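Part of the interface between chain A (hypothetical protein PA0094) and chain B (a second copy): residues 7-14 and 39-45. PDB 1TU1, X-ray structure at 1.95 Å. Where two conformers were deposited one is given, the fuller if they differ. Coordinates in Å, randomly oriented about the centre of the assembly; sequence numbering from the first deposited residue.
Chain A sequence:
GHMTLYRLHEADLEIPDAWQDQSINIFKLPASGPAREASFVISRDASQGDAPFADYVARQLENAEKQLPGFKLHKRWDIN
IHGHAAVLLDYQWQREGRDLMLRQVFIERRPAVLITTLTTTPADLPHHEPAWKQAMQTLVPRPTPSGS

Chain A (7-14) RLHEADLE
Chain B (39-45) SFVISRD

Chain B contributes an extended strand, residues 39-45. Chain A contributes a loop that leads into a strand at Ala A11. Leu A8 N donates a 3.0 Å backbone hydrogen bond to Ala A11 O, which closes the turn. The backbones stay well apart: Leu A8 CA lies 9.6 Å from Ile B42 CA, and Glu A10 CA lies 9.4 Å from Arg B44 CA. Side chains alone bridge the gap, and the contact buries 249 Å² in total.

Chain B is beta throughout, with phi -112 to -135° and psi 109 to 171°. Its side chains alternate, so Phe B40, Ile B42 and Arg B44 point toward chain A. Ser B39, Val B41, Ser B43 and Asp B45 are out of reach.

Phe B40 is t, with chi2 78°. Phe B40 CE2 lies 4.1 Å from Leu A13 CD1, an oblique approach to the ring. Leu A13 points toward chain B with chi1 p and chi2 t.

Ile B42 (m, t) spans two leucines. Ile B42 CD1 is 4.2 Å from Leu A13 CD2, and Ile B42 CG2 is 4.0 Å from Leu A8 CD1. Leu A8 is also p, t, with phi/psi -126/175°. The branched chains make a buried, apolar patch that needs no polar partner.

Arg B44 is m, p, t with chi4 157°. It is the most covered residue, at 62 Å². Its guanidinium meets buried Glu A10 in a two-pronged salt bridge. Arg B44 NE donates to Glu A10 OE2 at 3.0 Å and 175°, nearly straight. Arg B44 NH2 donates to Glu A10 OE1 at 3.0 Å and 145°. Glu A10 adopts m, p with chi3 -14° and phi/psi -103/-8°. This pairs the buried carboxylate with opposite charge. Arg B44 NH2 also lies 3.6 Å from Leu A8 CD1, so the salt bridge adjoins the apolar patch.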

ATOM      1  N   ARG A   7      -5.075   8.701   6.759  1.00 24.42           N
ATOM      2  CA  ARG A   7      -4.829   9.581   5.635  1.00 25.77           C
ATOM      3  C   ARG A   7      -4.110   8.817   4.520  1.00 24.30           C
ATOM      4  O   ARG A   7      -3.086   8.137   4.758  1.00 23.63           O
ATOM      5  CB  ARG A   7      -3.992  10.812   6.027  0.51 26.19           C
ATOM      6  CG  ARG A   7      -4.257  11.372   7.409  0.51 30.83           C
ATOM      7  CD  ARG A   7      -5.724  11.583   7.751  0.51 36.42           C
ATOM      8  NE  ARG A   7      -6.011  12.449   8.904  0.51 41.47           N
ATOM      9  CZ  ARG A   7      -5.337  12.517  10.057  0.51 44.76           C
ATOM     10  NH1 ARG A   7      -4.248  11.789  10.297  0.51 46.22           N
ATOM     11  NH2 ARG A   7      -5.765  13.359  10.999  0.51 46.25           N
ATOM     12  N   LEU A   8      -4.681   8.900   3.314  1.00 22.45           N
ATOM     13  CA  LEU A   8      -4.002   8.490   2.092  1.00 21.82           C
ATOM     14  C   LEU A   8      -4.019   9.652   1.080  1.00 22.06           C
ATOM     15  O   LEU A   8      -4.542  10.728   1.358  1.00 22.03           O
ATOM     16  CB  LEU A   8      -4.599   7.207   1.514  1.00 21.22           C
ATOM     17  CG  LEU A   8      -6.102   7.097   1.260  1.00 20.50           C
ATOM     18  CD1 LEU A   8      -6.374   6.130   0.130  1.00 20.71           C
ATOM     19  CD2 LEU A   8      -6.850   6.657   2.503  1.00 22.13           C
ATOM     20  N   HIS A   9      -3.353   9.463  -0.041  1.00 22.67           N
ATOM     21  CA  HIS A   9      -3.113  10.557  -0.980  1.00 23.35           C
ATOM     22  C   HIS A   9      -4.424  11.037  -1.606  1.00 23.34           C
ATOM     23  O   HIS A   9      -4.598  12.238  -1.823  1.00 24.02           O
ATOM     24  CB  HIS A   9      -2.114  10.119  -2.053  1.00 23.36           C
ATOM     25  CG  HIS A   9      -1.735  11.209  -3.015  1.00 25.73           C
ATOM     26  ND1 HIS A   9      -1.191  12.407  -2.606  1.00 28.48           N
ATOM     27  CD2 HIS A   9      -1.795  11.263  -4.370  1.00 28.88           C
ATOM     28  CE1 HIS A   9      -0.955  13.166  -3.668  1.00 32.14           C
ATOM     29  NE2 HIS A   9      -1.319  12.498  -4.750  1.00 30.52           N
ATOM     30  N   GLU A  10      -5.361  10.111  -1.764  1.00 22.62           N
ATOM     31  CA  GLU A  10      -6.603  10.320  -2.502  1.00 23.00           C
ATOM     32  C   GLU A  10      -7.820  10.525  -1.635  1.00 23.46           C
ATOM     33  O   GLU A  10      -8.887  10.875  -2.156  1.00 23.32           O
ATOM     34  CB  GLU A  10      -6.858   9.112  -3.400  1.00 22.64           C
ATOM     35  CG  GLU A  10      -5.725   8.866  -4.382  1.00 22.71           C
ATOM     36  CD  GLU A  10      -4.654   7.934  -3.836  1.00 24.55           C
ATOM     37  OE1 GLU A  10      -4.643   7.670  -2.596  1.00 20.75           O
ATOM     38  OE2 GLU A  10      -3.819   7.489  -4.643  1.00 24.28           O
ATOM     39  N   ALA A  11      -7.676  10.324  -0.323  1.00 23.42           N
ATOM     40  CA  ALA A  11      -8.822  10.342   0.573  1.00 23.07           C
ATOM     41  C   ALA A  11      -8.421  10.235   2.055  1.00 23.26           C
ATOM     42  O   ALA A  11      -7.265   9.984   2.376  1.00 22.54           O
ATOM     43  CB  ALA A  11      -9.731   9.169   0.238  1.00 23.65           C
ATOM     44  N   ASP A  12      -9.404  10.418   2.932  1.00 23.72           N
ATOM     45  CA  ASP A  12      -9.289  10.101   4.354  1.00 23.73           C
ATOM     46  C   ASP A  12     -10.445   9.223   4.717  1.00 23.05           C
ATOM     47  O   ASP A  12     -11.515   9.346   4.138  1.00 22.73           O
ATOM     48  CB  ASP A  12      -9.353  11.369   5.188  1.00 24.40           C
ATOM     49  CG  ASP A  12      -8.322  12.344   4.778  1.00 28.62           C
ATOM     50  OD1 ASP A  12      -7.174  12.191   5.227  1.00 29.34           O
ATOM     51  OD2 ASP A  12      -8.539  13.232   3.918  1.00 33.84           O
ATOM     52  N   LEU A  13     -10.244   8.341   5.680  1.00 22.15           N
ATOM     53  CA  LEU A  13     -11.347   7.560   6.231  1.00 22.35           C
ATOM     54  C   LEU A  13     -11.025   7.122   7.645  1.00 22.78           C
ATOM     55  O   LEU A  13      -9.862   7.107   8.032  1.00 22.20           O
ATOM     56  CB  LEU A  13     -11.676   6.351   5.370  1.00 22.30           C
ATOM     57  CG  LEU A  13     -10.766   5.106   5.408  1.00 23.34           C
ATOM     58  CD1 LEU A  13     -11.436   3.977   4.675  1.00 23.94           C
ATOM     59  CD2 LEU A  13      -9.411   5.430   4.804  1.00 24.56           C
ATOM     60  N   GLU A  14     -12.052   6.765   8.414  1.00 22.53           N
ATOM     61  CA  GLU A  14     -11.823   6.235   9.755  1.00 23.70           C
ATOM     62  C   GLU A  14     -11.617   4.752   9.673  1.00 23.76           C
ATOM     63  O   GLU A  14     -12.446   4.047   9.102  1.00 23.81           O
ATOM     64  CB  GLU A  14     -13.006   6.542  10.680  1.00 23.33           C
ATOM     65  CG  GLU A  14     -13.156   8.032  10.898  1.00 26.14           C
ATOM     66  CD  GLU A  14     -14.259   8.394  11.876  1.00 30.31           C
ATOM     67  OE1 GLU A  14     -15.028   7.501  12.322  1.00 33.16           O
ATOM     68  OE2 GLU A  14     -14.367   9.586  12.145  1.00 34.07           O
TER
ATOM     69  N   SER B  39      -9.962  -9.111   4.684  1.00 21.38           N
ATOM     70  CA  SER B  39      -9.120  -8.008   4.293  1.00 21.57           C
ATOM     71  C   SER B  39      -9.933  -6.901   3.660  1.00 20.62           C
ATOM     72  O   SER B  39     -10.941  -7.155   2.989  1.00 21.22           O
ATOM     73  CB  SER B  39      -8.028  -8.486   3.323  1.00 22.00           C
ATOM     74  OG  SER B  39      -8.597  -8.959   2.106  1.00 22.52           O
ATOM     75  N   PHE B  40      -9.481  -5.686   3.903  1.00 19.81           N
ATOM     76  CA  PHE B  40     -10.000  -4.485   3.292  1.00 19.60           C
ATOM     77  C   PHE B  40      -8.836  -3.794   2.595  1.00 19.32           C
ATOM     78  O   PHE B  40      -7.889  -3.317   3.245  1.00 18.85           O
ATOM     79  CB  PHE B  40     -10.569  -3.572   4.362  1.00 18.96           C
ATOM     80  CG  PHE B  40     -11.175  -2.287   3.831  1.00 20.31           C
ATOM     81  CD1 PHE B  40     -12.440  -2.286   3.244  1.00 22.52           C
ATOM     82  CD2 PHE B  40     -10.494  -1.094   3.925  1.00 20.89           C
ATOM     83  CE1 PHE B  40     -12.997  -1.105   2.766  1.00 22.25           C
ATOM     84  CE2 PHE B  40     -11.051   0.075   3.461  1.00 21.91           C
ATOM     85  CZ  PHE B  40     -12.310   0.076   2.891  1.00 21.83           C
ATOM     86  N   VAL B  41      -8.941  -3.661   1.276  1.00 19.60           N
ATOM     87  CA  VAL B  41      -7.847  -3.160   0.450  1.00 19.32           C
ATOM     88  C   VAL B  41      -8.276  -1.949  -0.365  1.00 19.15           C
ATOM     89  O   VAL B  41      -9.382  -1.912  -0.907  1.00 18.56           O
ATOM     90  CB  VAL B  41      -7.350  -4.265  -0.458  1.00 19.39           C
ATOM     91  CG1 VAL B  41      -6.283  -3.735  -1.463  1.00 20.47           C
ATOM     92  CG2 VAL B  41      -6.827  -5.449   0.406  1.00 20.23           C
ATOM     93  N   ILE B  42      -7.429  -0.929  -0.391  1.00 18.57           N
ATOM     94  CA  ILE B  42      -7.680   0.241  -1.213  1.00 19.25           C
ATOM     95  C   ILE B  42      -6.635   0.229  -2.304  1.00 19.36           C
ATOM     96  O   ILE B  42      -5.419   0.255  -2.023  1.00 19.94           O
ATOM     97  CB  ILE B  42      -7.573   1.548  -0.426  1.00 19.12           C
ATOM     98  CG1 ILE B  42      -8.417   1.506   0.856  1.00 19.11           C
ATOM     99  CG2 ILE B  42      -7.940   2.765  -1.316  1.00 21.18           C
ATOM    100  CD1 ILE B  42      -8.265   2.775   1.702  1.00 22.18           C
ATOM    101  N   SER B  43      -7.093   0.167  -3.542  1.00 19.28           N
ATOM    102  CA  SER B  43      -6.202   0.162  -4.713  1.00 19.26           C
ATOM    103  C   SER B  43      -6.609   1.254  -5.699  1.00 19.96           C
ATOM    104  O   SER B  43      -7.636   1.922  -5.506  1.00 18.62           O
ATOM    105  CB  SER B  43      -6.214  -1.206  -5.382  1.00 19.38           C
ATOM    106  OG  SER B  43      -7.526  -1.544  -5.814  1.00 21.34           O
ATOM    107  N   ARG B  44      -5.772   1.472  -6.714  1.00 20.64           N
ATOM    108  CA  ARG B  44      -5.980   2.554  -7.686  1.00 21.28           C
ATOM    109  C   ARG B  44      -5.970   1.953  -9.077  1.00 21.91           C
ATOM    110  O   ARG B  44      -5.203   1.043  -9.340  1.00 21.27           O
ATOM    111  CB  ARG B  44      -4.857   3.577  -7.616  1.00 21.49           C
ATOM    112  CG  ARG B  44      -4.851   4.428  -6.348  1.00 22.03           C
ATOM    113  CD  ARG B  44      -4.205   3.677  -5.171  1.00 22.15           C
ATOM    114  NE  ARG B  44      -3.941   4.546  -4.038  1.00 22.91           N
ATOM    115  CZ  ARG B  44      -3.816   4.118  -2.785  1.00 21.77           C
ATOM    116  NH1 ARG B  44      -3.921   2.822  -2.489  1.00 21.74           N
ATOM    117  NH2 ARG B  44      -3.610   5.001  -1.839  1.00 21.13           N
ATOM    118  N   ASP B  45      -6.783   2.504  -9.974  1.00 22.41           N
ATOM    119  CA  ASP B  45      -6.883   2.003 -11.332  1.00 22.58           C
ATOM    120  C   ASP B  45      -6.851   3.212 -12.270  1.00 22.82           C
ATOM    121  O   ASP B  45      -7.792   4.005 -12.339  1.00 21.82           O
ATOM    122  CB  ASP B  45      -8.142   1.184 -11.502  1.00 21.88           C
ATOM    123  CG  ASP B  45      -8.247   0.512 -12.892  1.00 22.06           C
ATOM    124  OD1 ASP B  45      -7.452   0.809 -13.806  1.00 24.52           O
ATOM    125  OD2 ASP B  45      -9.123  -0.324 -13.121  1.00 19.72           O
TER